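Local coordinates for alpha-fucosidase GH29 (Fusarium graminearum, PDB 4PSR), which hydrolyses alpha-L-fucosides, probably including the alpha-1,6-linked fucose on the reducing-end N-acetylglucosamine of glycoproteins, at residues Tyr53-Asp58 with Phe180-Lys185; Asn175-Phe180 with Glu239-Val244; Gly435-Val440 with Ser467-Asp472; Trp379-Glu384 with Gly516-Leu521. One frame throughout, in Å; residues are numbered along the deposited sequence. Where two conformers were deposited one is given.

Interaction 1 (Tyr53-Asp58 with Phe180-Lys185)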
# COMPACT_ATOMS: atom_id res chain seq x y z
N TYR A 53 2.99 -10.80 -27.84
CA TYR A 53 2.48 -10.39 -29.14
C TYR A 53 3.16 -9.14 -29.70
O TYR A 53 2.94 -8.78 -30.85
CB TYR A 53 1.00 -10.08 -29.04
CG TYR A 53 0.06 -11.20 -28.67
CD1 TYR A 53 -0.36 -12.12 -29.61
CD2 TYR A 53 -0.47 -11.28 -27.38
CE1 TYR A 53 -1.28 -13.11 -29.28
CE2 TYR A 53 -1.40 -12.25 -27.05
CZ TYR A 53 -1.80 -13.16 -28.00
OH TYR A 53 -2.75 -14.13 -27.68
N GLU A 54 3.94 -8.45 -28.88
CA GLU A 54 4.46 -7.13 -29.26
C GLU A 54 5.47 -7.28 -30.41
O GLU A 54 6.34 -8.11 -30.34
CB GLU A 54 5.14 -6.47 -28.07
CG GLU A 54 5.63 -5.05 -28.32
CD GLU A 54 6.37 -4.48 -27.14
OE1 GLU A 54 6.52 -5.21 -26.13
OE2 GLU A 54 6.78 -3.31 -27.21
N PRO A 55 5.34 -6.46 -31.46
CA PRO A 55 6.32 -6.56 -32.55
C PRO A 55 7.75 -6.35 -32.07
O PRO A 55 8.01 -5.43 -31.30
CB PRO A 55 5.89 -5.43 -33.51
CG PRO A 55 4.44 -5.32 -33.31
CD PRO A 55 4.20 -5.61 -31.83
N ASP A 56 8.64 -7.22 -32.53
CA ASP A 56 10.07 -7.11 -32.29
C ASP A 56 10.50 -7.19 -30.81
O ASP A 56 11.63 -6.83 -30.47
CB ASP A 56 10.59 -5.79 -32.90
CG ASP A 56 12.10 -5.79 -33.12
OD1 ASP A 56 12.70 -6.88 -33.23
OD2 ASP A 56 12.67 -4.69 -33.18
N SER A 57 9.64 -7.69 -29.92
CA SER A 57 10.02 -7.71 -28.51
C SER A 57 10.81 -8.95 -28.11
O SER A 57 10.75 -9.98 -28.77
CB SER A 57 8.79 -7.61 -27.61
OG SER A 57 8.03 -8.79 -27.74
N ASP A 58 11.54 -8.85 -27.01
CA ASP A 58 12.22 -10.01 -26.48
C ASP A 58 11.22 -11.11 -26.10
O ASP A 58 11.50 -12.28 -26.29
CB ASP A 58 13.08 -9.64 -25.28
CG ASP A 58 13.80 -10.82 -24.70
OD1 ASP A 58 14.83 -11.24 -25.28
OD2 ASP A 58 13.32 -11.36 -23.68
N PHE A 180 -4.04 -6.02 -24.43
CA PHE A 180 -3.93 -6.99 -25.50
C PHE A 180 -3.95 -6.32 -26.90
O PHE A 180 -4.36 -6.92 -27.87
CB PHE A 180 -5.06 -8.01 -25.39
CG PHE A 180 -4.83 -9.10 -24.36
CD1 PHE A 180 -3.70 -9.90 -24.41
CD2 PHE A 180 -5.81 -9.38 -23.38
CE1 PHE A 180 -3.50 -10.95 -23.50
CE2 PHE A 180 -5.60 -10.46 -22.47
CZ PHE A 180 -4.48 -11.22 -22.55
N GLN A 181 -3.44 -5.10 -26.99
CA GLN A 181 -3.51 -4.36 -28.27
C GLN A 181 -2.82 -5.08 -29.44
O GLN A 181 -3.21 -4.87 -30.59
CB GLN A 181 -2.91 -2.96 -28.11
CG GLN A 181 -1.42 -2.90 -27.89
CD GLN A 181 -0.97 -1.50 -27.62
OE1 GLN A 181 -0.70 -1.11 -26.50
NE2 GLN A 181 -0.87 -0.71 -28.69
N TRP A 182 -1.81 -5.90 -29.15
CA TRP A 182 -1.06 -6.58 -30.22
C TRP A 182 -1.56 -7.99 -30.57
O TRP A 182 -1.00 -8.65 -31.46
CB TRP A 182 0.43 -6.61 -29.90
CG TRP A 182 1.04 -5.22 -29.75
CD1 TRP A 182 1.00 -4.21 -30.69
CD2 TRP A 182 1.72 -4.67 -28.61
NE1 TRP A 182 1.63 -3.09 -30.22
CE2 TRP A 182 2.10 -3.34 -28.95
CE3 TRP A 182 2.07 -5.17 -27.36
CZ2 TRP A 182 2.79 -2.50 -28.06
CZ3 TRP A 182 2.78 -4.32 -26.47
CH2 TRP A 182 3.11 -2.99 -26.83
N ALA A 183 -2.57 -8.49 -29.84
CA ALA A 183 -3.15 -9.79 -30.17
C ALA A 183 -3.90 -9.71 -31.49
O ALA A 183 -4.52 -8.69 -31.76
CB ALA A 183 -4.09 -10.28 -29.06
N PRO A 184 -3.88 -10.80 -32.28
CA PRO A 184 -4.68 -10.78 -33.52
C PRO A 184 -6.15 -10.56 -33.23
O PRO A 184 -6.70 -11.01 -32.21
CB PRO A 184 -4.47 -12.19 -34.07
CG PRO A 184 -3.21 -12.70 -33.45
CD PRO A 184 -3.14 -12.05 -32.10
N LYS A 185 -6.84 -9.88 -34.13
CA LYS A 185 -8.27 -9.79 -34.06
C LYS A 185 -8.86 -11.16 -34.25
O LYS A 185 -8.34 -11.98 -35.04
CB LYS A 185 -8.79 -8.87 -35.16
CG LYS A 185 -8.31 -7.46 -35.03
CD LYS A 185 -8.55 -6.90 -33.63
CE LYS A 185 -7.95 -5.52 -33.43
NZ LYS A 185 -8.02 -5.15 -32.00
O HOH W 1 1.41 -7.70 -33.36
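W182 and Y53 bury the larger part of this contact between two TIM-barrel loops, and E54 lies alongside the indole, over one face. E54 CG sits 3.5 Å from the centroid of the six-membered ring of W182, 12° off its normal, while P55 CD stands 3.8 Å from the centroid of the five-membered ring: two CH-pi contacts. With CG anti to the backbone N (chi1 -175°), the E54 chain then runs extended and lays its carboxylate parallel to the ring; its OE1 bonds to N51 ND2. Q181 CG lies over the opposite face, so the indole is sandwiched. Y53 turns one face of its ring to A183, whose CA is 3.8 Å from the ring centroid, a third CH-pi contact. P184 comes across at about a right angle, its CD 3.5 Å from Y53 CE1, and Y53 CB packs 3.6 Å from W182 CB. The phenol OH leaves this interface for the backbone N of Y75. No hydrogen bond runs directly between the loops; a water lies 3.1 Å from Y53 O and 3.2 Å from W182 O. Cohesion therefore rests mainly on CH-pi and van der Waals contact, with one water as the polar link.

Interaction 2 (Asn175-Phe180 with Glu239-Val244)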
# COMPACT_ATOMS: atom_id res chain seq x y z
N ASN A 175 -7.44 -4.65 -19.34
CA ASN A 175 -7.71 -5.74 -20.26
C ASN A 175 -8.30 -5.30 -21.61
O ASN A 175 -7.89 -5.84 -22.65
CB ASN A 175 -8.66 -6.76 -19.58
CG ASN A 175 -9.15 -7.82 -20.52
OD1 ASN A 175 -10.28 -7.73 -21.01
ND2 ASN A 175 -8.32 -8.81 -20.81
N TYR A 176 -9.23 -4.36 -21.58
CA TYR A 176 -9.88 -3.88 -22.79
C TYR A 176 -9.51 -2.46 -23.12
O TYR A 176 -10.16 -1.85 -24.00
CB TYR A 176 -11.40 -4.04 -22.69
CG TYR A 176 -12.14 -3.25 -21.62
CD1 TYR A 176 -12.28 -3.77 -20.32
CD2 TYR A 176 -12.78 -2.04 -21.92
CE1 TYR A 176 -12.99 -3.09 -19.37
CE2 TYR A 176 -13.49 -1.34 -20.94
CZ TYR A 176 -13.61 -1.89 -19.68
OH TYR A 176 -14.34 -1.24 -18.71
N ASN A 177 -8.51 -1.91 -22.43
CA ASN A 177 -8.02 -0.55 -22.66
C ASN A 177 -6.59 -0.54 -23.18
O ASN A 177 -5.92 0.47 -23.09
CB ASN A 177 -8.17 0.33 -21.41
CG ASN A 177 -9.55 0.88 -21.25
OD1 ASN A 177 -9.95 1.80 -21.98
ND2 ASN A 177 -10.31 0.36 -20.30
N GLY A 178 -6.13 -1.65 -23.74
CA GLY A 178 -4.87 -1.70 -24.44
C GLY A 178 -3.96 -2.86 -24.12
O GLY A 178 -3.07 -3.15 -24.90
N PHE A 179 -4.16 -3.54 -23.00
CA PHE A 179 -3.22 -4.61 -22.64
C PHE A 179 -2.96 -5.58 -23.78
O PHE A 179 -1.82 -5.93 -24.05
CB PHE A 179 -3.77 -5.39 -21.44
CG PHE A 179 -2.81 -6.41 -20.85
CD1 PHE A 179 -1.70 -6.02 -20.13
CD2 PHE A 179 -3.08 -7.77 -20.97
CE1 PHE A 179 -0.85 -6.96 -19.55
CE2 PHE A 179 -2.23 -8.70 -20.38
CZ PHE A 179 -1.13 -8.29 -19.69
N PHE A 180 -4.04 -6.02 -24.43
CA PHE A 180 -3.93 -6.99 -25.50
C PHE A 180 -3.95 -6.32 -26.90
O PHE A 180 -4.36 -6.92 -27.87
CB PHE A 180 -5.06 -8.01 -25.39
CG PHE A 180 -4.83 -9.10 -24.36
CD1 PHE A 180 -3.70 -9.90 -24.41
CD2 PHE A 180 -5.81 -9.38 -23.38
CE1 PHE A 180 -3.50 -10.95 -23.50
CE2 PHE A 180 -5.60 -10.46 -22.47
CZ PHE A 180 -4.48 -11.22 -22.55
N GLU A 239 -5.30 3.44 -28.86
CA GLU A 239 -6.23 4.56 -29.03
C GLU A 239 -7.48 4.24 -28.23
O GLU A 239 -8.19 3.28 -28.52
CB GLU A 239 -6.60 4.76 -30.50
CG GLU A 239 -5.44 5.13 -31.42
CD GLU A 239 -5.87 5.31 -32.89
OE1 GLU A 239 -7.03 5.01 -33.24
OE2 GLU A 239 -5.03 5.79 -33.69
N GLY A 240 -7.72 5.03 -27.19
CA GLY A 240 -8.81 4.78 -26.28
C GLY A 240 -8.70 5.67 -25.06
O GLY A 240 -7.67 6.33 -24.85
N PRO A 241 -9.76 5.69 -24.24
CA PRO A 241 -9.85 6.59 -23.09
C PRO A 241 -9.06 6.13 -21.86
O PRO A 241 -8.94 6.93 -20.94
CB PRO A 241 -11.34 6.62 -22.78
CG PRO A 241 -11.84 5.31 -23.22
CD PRO A 241 -11.02 4.95 -24.43
N CYS A 242 -8.57 4.90 -21.85
CA CYS A 242 -7.82 4.39 -20.69
C CYS A 242 -8.71 4.56 -19.46
O CYS A 242 -8.31 5.13 -18.43
CB CYS A 242 -6.48 5.15 -20.54
SG CYS A 242 -5.21 4.26 -19.60
N ALA A 243 -9.94 4.08 -19.60
CA ALA A 243 -10.98 4.30 -18.62
C ALA A 243 -12.06 3.25 -18.66
O ALA A 243 -12.24 2.56 -19.66
CB ALA A 243 -11.63 5.71 -18.86
N VAL A 244 -12.81 3.21 -17.56
CA VAL A 244 -14.06 2.47 -17.42
C VAL A 244 -15.21 3.48 -17.42
O VAL A 244 -15.11 4.56 -16.85
CB VAL A 244 -14.09 1.62 -16.09
CG1 VAL A 244 -15.46 0.97 -15.88
CG2 VAL A 244 -12.98 0.59 -16.09
O HOH W 2 -7.47 2.99 -23.61
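The two backbones come nearest at N177 and C242, whose CA atoms are 5.3 Å apart, where the short, weakly bonded helix 175-179 with its pi-type turn meets an irregular loop. In TIM-barrel terms, these are connections that follow two neighbouring strands, 165-170 and 222-225. N177 does most of the joining. Its CG is anti to the carbonyl carbon, beside the backbone N (chi1 -82°), and the carboxamide then meets both backbone polar groups of A243. ND2 donates to A243 O at 3.0 Å, a bent bond (139° at the hydrogen) whose donor stands 57° out of the carbonyl plane. In return A243 N gives a weak bond to N177 OD1 at 3.3 Å. The same amide has further partners, R200 NH2 on OD1 and A173 O for ND2, which should fix its flip. Alongside, Y176 crosses V244 at about a right angle, with OH 3.5 Å from V244 CG2; the polar partner of that hydroxyl is D204 OD1. C242 turns its CB away from the helix, and its SG is bonded to C235 SG. The backbone N of C242 donates to a water at 2.8 Å, which lies 3.0 Å from N177 O.

Interaction 3 (Gly435-Val440 with Ser467-Asp472)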
# COMPACT_ATOMS: atom_id res chain seq x y z
N GLY A 435 15.04 17.95 20.34
CA GLY A 435 16.10 18.82 20.87
C GLY A 435 15.56 20.18 21.27
O GLY A 435 14.37 20.46 21.10
N SER A 436 16.42 21.04 21.80
CA SER A 436 15.98 22.36 22.25
C SER A 436 15.68 23.26 21.07
O SER A 436 14.80 24.13 21.15
CB SER A 436 17.01 23.01 23.18
OG SER A 436 17.09 22.29 24.40
N ASN A 437 16.38 23.07 19.95
CA ASN A 437 16.11 23.86 18.75
C ASN A 437 14.69 23.62 18.28
O ASN A 437 14.05 24.49 17.69
CB ASN A 437 17.07 23.52 17.60
CG ASN A 437 18.46 24.09 17.80
OD1 ASN A 437 18.67 24.95 18.65
ND2 ASN A 437 19.41 23.64 16.99
N ALA A 438 14.18 22.42 18.57
CA ALA A 438 12.81 22.07 18.22
C ALA A 438 11.79 22.71 19.16
O ALA A 438 10.60 22.45 19.04
CB ALA A 438 12.65 20.56 18.22
N LEU A 439 12.27 23.51 20.12
CA LEU A 439 11.40 24.23 21.06
C LEU A 439 10.55 23.24 21.84
O LEU A 439 9.39 23.52 22.16
CB LEU A 439 10.52 25.26 20.34
CG LEU A 439 11.21 26.23 19.37
CD1 LEU A 439 10.24 27.28 18.81
CD2 LEU A 439 12.37 26.90 20.06
N VAL A 440 11.13 22.09 22.16
CA VAL A 440 10.43 21.04 22.87
C VAL A 440 10.80 21.04 24.36
O VAL A 440 11.98 21.04 24.71
CB VAL A 440 10.77 19.68 22.20
CG1 VAL A 440 10.63 18.51 23.15
CG2 VAL A 440 9.89 19.47 20.96
N SER A 467 20.36 18.41 23.98
CA SER A 467 21.17 19.47 23.40
C SER A 467 20.31 20.33 22.49
O SER A 467 19.13 20.01 22.28
CB SER A 467 22.35 18.86 22.62
OG SER A 467 21.91 18.09 21.50
N LYS A 468 20.87 21.42 21.98
CA LYS A 468 20.22 22.21 20.93
C LYS A 468 19.83 21.33 19.77
O LYS A 468 18.72 21.44 19.26
CB LYS A 468 21.16 23.29 20.42
CG LYS A 468 21.41 24.39 21.41
CD LYS A 468 22.49 25.33 20.89
CE LYS A 468 22.00 26.16 19.71
NZ LYS A 468 23.07 27.07 19.24
N ASP A 469 20.74 20.46 19.37
CA ASP A 469 20.55 19.68 18.15
C ASP A 469 19.56 18.52 18.33
O ASP A 469 18.87 18.16 17.38
CB ASP A 469 21.89 19.13 17.66
CG ASP A 469 22.82 20.21 17.12
OD1 ASP A 469 22.34 21.30 16.74
OD2 ASP A 469 24.04 19.95 17.05
N ALA A 470 19.48 17.95 19.53
CA ALA A 470 18.72 16.70 19.71
C ALA A 470 18.51 16.24 21.14
O ALA A 470 19.27 16.58 22.04
CB ALA A 470 19.44 15.57 18.97
N LEU A 471 17.50 15.40 21.33
CA LEU A 471 17.47 14.54 22.50
C LEU A 471 18.47 13.41 22.26
O LEU A 471 18.28 12.56 21.38
CB LEU A 471 16.08 13.97 22.76
CG LEU A 471 15.91 12.85 23.79
CD1 LEU A 471 16.46 13.26 25.16
CD2 LEU A 471 14.45 12.41 23.94
N ASP A 472 19.53 13.40 23.06
CA ASP A 472 20.62 12.45 22.92
C ASP A 472 20.47 11.32 23.93
O ASP A 472 20.67 11.52 25.12
CB ASP A 472 21.96 13.19 23.11
CG ASP A 472 22.19 14.25 22.06
OD1 ASP A 472 22.06 13.93 20.85
OD2 ASP A 472 22.49 15.41 22.42
O HOH W 3 19.98 21.77 14.86
O HOH W 4 22.26 24.31 16.43
O HOH W 5 16.49 20.27 17.93
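S436 and N437 dock on S467 and K468 through two backbone hydrogen bonds, made by consecutive N-H groups to consecutive carbonyls. S436 N reaches S467 O at 2.9 Å and nearly straight, 169° at the hydrogen. N437 N meets K468 O, also at 2.9 Å, lying in the carbonyl plane on a lone pair. Close packing comes next. G435 has no CB, and its CA settles 3.5 Å from A470 C; a CB there would clash with A470 N, so the backbones can approach this tightly. N437 has its CG anti to the carbonyl carbon (chi1 -75°), and its side chain crosses that of K468 obliquely, with OD1 3.5 Å from K468 CB. The third kind is water-mediated. One water donates to K468 O at 2.8 Å and takes a weak bond from A438 N. Two others link N437 ND2 to D469 OD1, though D469 was deposited in two conformers and this bridge holds for one of them. Within the second segment, S467 N donates to A470 O at 2.9 Å and closes the loop between strands 464-466 and 471-474. A type I turn, S436 to L439, thus sits against the tip of a beta hairpin, in the three-stranded antiparallel sheet of the C-terminal beta domain.

Interaction 4 (Trp379-Glu384 with Gly516-Leu521)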
# COMPACT_ATOMS: atom_id res chain seq x y z
N TRP A 379 3.07 10.17 13.50
CA TRP A 379 3.29 11.41 14.25
C TRP A 379 3.08 12.56 13.25
O TRP A 379 2.49 12.34 12.21
CB TRP A 379 4.71 11.40 14.81
CG TRP A 379 4.95 12.36 15.94
CD1 TRP A 379 4.03 12.83 16.83
CD2 TRP A 379 6.21 12.94 16.31
NE1 TRP A 379 4.65 13.67 17.74
CE2 TRP A 379 5.98 13.77 17.42
CE3 TRP A 379 7.49 12.86 15.77
CZ2 TRP A 379 7.00 14.49 18.03
CZ3 TRP A 379 8.52 13.57 16.40
CH2 TRP A 379 8.25 14.38 17.52
N ASP A 380 3.54 13.78 13.54
CA ASP A 380 3.45 14.83 12.52
C ASP A 380 4.72 14.94 11.70
O ASP A 380 4.76 15.67 10.72
CB ASP A 380 3.07 16.20 13.10
CG ASP A 380 1.64 16.23 13.66
OD1 ASP A 380 0.69 15.69 13.03
OD2 ASP A 380 1.47 16.77 14.77
N ILE A 381 5.77 14.23 12.12
CA ILE A 381 7.03 14.15 11.39
C ILE A 381 7.35 12.67 11.25
O ILE A 381 7.26 11.94 12.23
CB ILE A 381 8.15 14.88 12.18
CG1 ILE A 381 7.83 16.38 12.29
CG2 ILE A 381 9.51 14.65 11.52
CD1 ILE A 381 8.70 17.12 13.31
N TYR A 382 7.65 12.20 10.04
CA TYR A 382 7.73 10.73 9.85
C TYR A 382 9.04 10.12 10.34
O TYR A 382 9.08 8.95 10.70
CB TYR A 382 7.48 10.30 8.40
CG TYR A 382 8.56 10.67 7.45
CD1 TYR A 382 9.67 9.87 7.29
CD2 TYR A 382 8.45 11.84 6.71
CE1 TYR A 382 10.68 10.24 6.39
CE2 TYR A 382 9.43 12.21 5.84
CZ TYR A 382 10.53 11.42 5.68
OH TYR A 382 11.49 11.81 4.79
N GLY A 383 10.12 10.90 10.33
CA GLY A 383 11.44 10.34 10.58
C GLY A 383 12.54 11.35 10.42
O GLY A 383 12.31 12.53 10.11
N GLU A 384 13.76 10.85 10.60
CA GLU A 384 14.99 11.63 10.45
C GLU A 384 16.11 10.76 9.89
O GLU A 384 16.12 9.57 10.11
CB GLU A 384 15.49 12.17 11.80
CG GLU A 384 14.46 12.90 12.60
CD GLU A 384 14.94 13.31 14.01
OE1 GLU A 384 16.14 13.12 14.36
OE2 GLU A 384 14.10 13.85 14.74
N GLY A 516 -1.62 20.75 19.12
CA GLY A 516 -0.90 21.30 17.99
C GLY A 516 -0.50 20.28 16.95
O GLY A 516 -0.50 19.08 17.21
N VAL A 517 -0.12 20.81 15.79
CA VAL A 517 0.32 20.01 14.66
C VAL A 517 1.56 20.68 14.08
O VAL A 517 1.54 21.87 13.75
CB VAL A 517 -0.76 19.92 13.57
CG1 VAL A 517 -0.25 19.14 12.35
CG2 VAL A 517 -2.01 19.25 14.13
N ALA A 518 2.65 19.92 13.97
CA ALA A 518 3.85 20.38 13.25
C ALA A 518 3.68 20.18 11.74
O ALA A 518 3.07 19.19 11.30
CB ALA A 518 5.06 19.66 13.75
N LEU A 519 4.18 21.14 10.97
CA LEU A 519 4.08 21.13 9.50
C LEU A 519 5.44 21.33 8.84
O LEU A 519 6.18 22.26 9.15
CB LEU A 519 3.12 22.23 9.02
CG LEU A 519 1.70 22.20 9.58
CD1 LEU A 519 0.92 23.45 9.15
CD2 LEU A 519 0.96 20.93 9.14
N ALA A 520 5.77 20.45 7.90
CA ALA A 520 6.95 20.66 7.06
C ALA A 520 6.65 21.71 6.00
O ALA A 520 5.57 22.30 5.99
CB ALA A 520 7.33 19.33 6.40
N LEU A 521 7.60 21.97 5.09
CA LEU A 521 7.30 22.73 3.90
C LEU A 521 6.32 21.92 3.06
O LEU A 521 6.49 20.72 2.91
CB LEU A 521 8.57 23.02 3.10
CG LEU A 521 9.72 23.74 3.79
CD1 LEU A 521 10.82 24.02 2.76
CD2 LEU A 521 9.25 25.03 4.41
O HOH W 6 2.72 17.08 9.61
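D380 is met first by G516, whose O lies 3.9 Å from D380 OD2. At V517 the approach tightens: its CA is 3.4 Å from D380 OD2 and its CG1 3.6 Å from D380 OD1, the two side chains crossing at about a right angle. V517 CG1 reaches that oxygen because it stands anti to the backbone N (chi1 177°). D380 OD1 has polar partners beyond this strand, a hydrogen bond to a bound Tris molecule, probably from the crystallisation liquor, and a long, weak ion pair with R297. Strand 516-519 is an outermost strand of a four-stranded antiparallel sheet, and V517 and L519 pair with V506 and A504 of strand 504-507. A518 presents its polar backbone to the loop leading into strand 383-384, an outermost strand of the six-stranded sheet. A518 N gives D380 OD2 a weak hydrogen bond at 3.5 Å, while A518 CB packs 4.0 Å from D380 CB and more loosely against I381 CD1. A518 O accepts a hydrogen bond from a water at 2.7 Å, which also donates to D380 O at 2.7 Å. L519 then directs its CB away, its side chain lying on helix 526-532.

How the interactions relate
The four contacts fall into two pairs on opposite sides of the chain's centre. Interactions 1 and 2, centres 15 Å apart, belong to the TIM-barrel domain and share F180; their segments alternate along the sequence. Both close before interactions 3 and 4 open. Those two are also 15 Å between centres, and interaction 3 is nested inside the chain span that interaction 4 closes. Interaction 4 brings together two beta sheets, whereas interaction 3 sets the loop after strand 428-431 against the turn between strands 464-466 and 471-474 of one small sheet. Across the pairs, centres lie 40 to 60 Å apart, so the barrel loops and the C-terminal beta domains are each tied by local contacts.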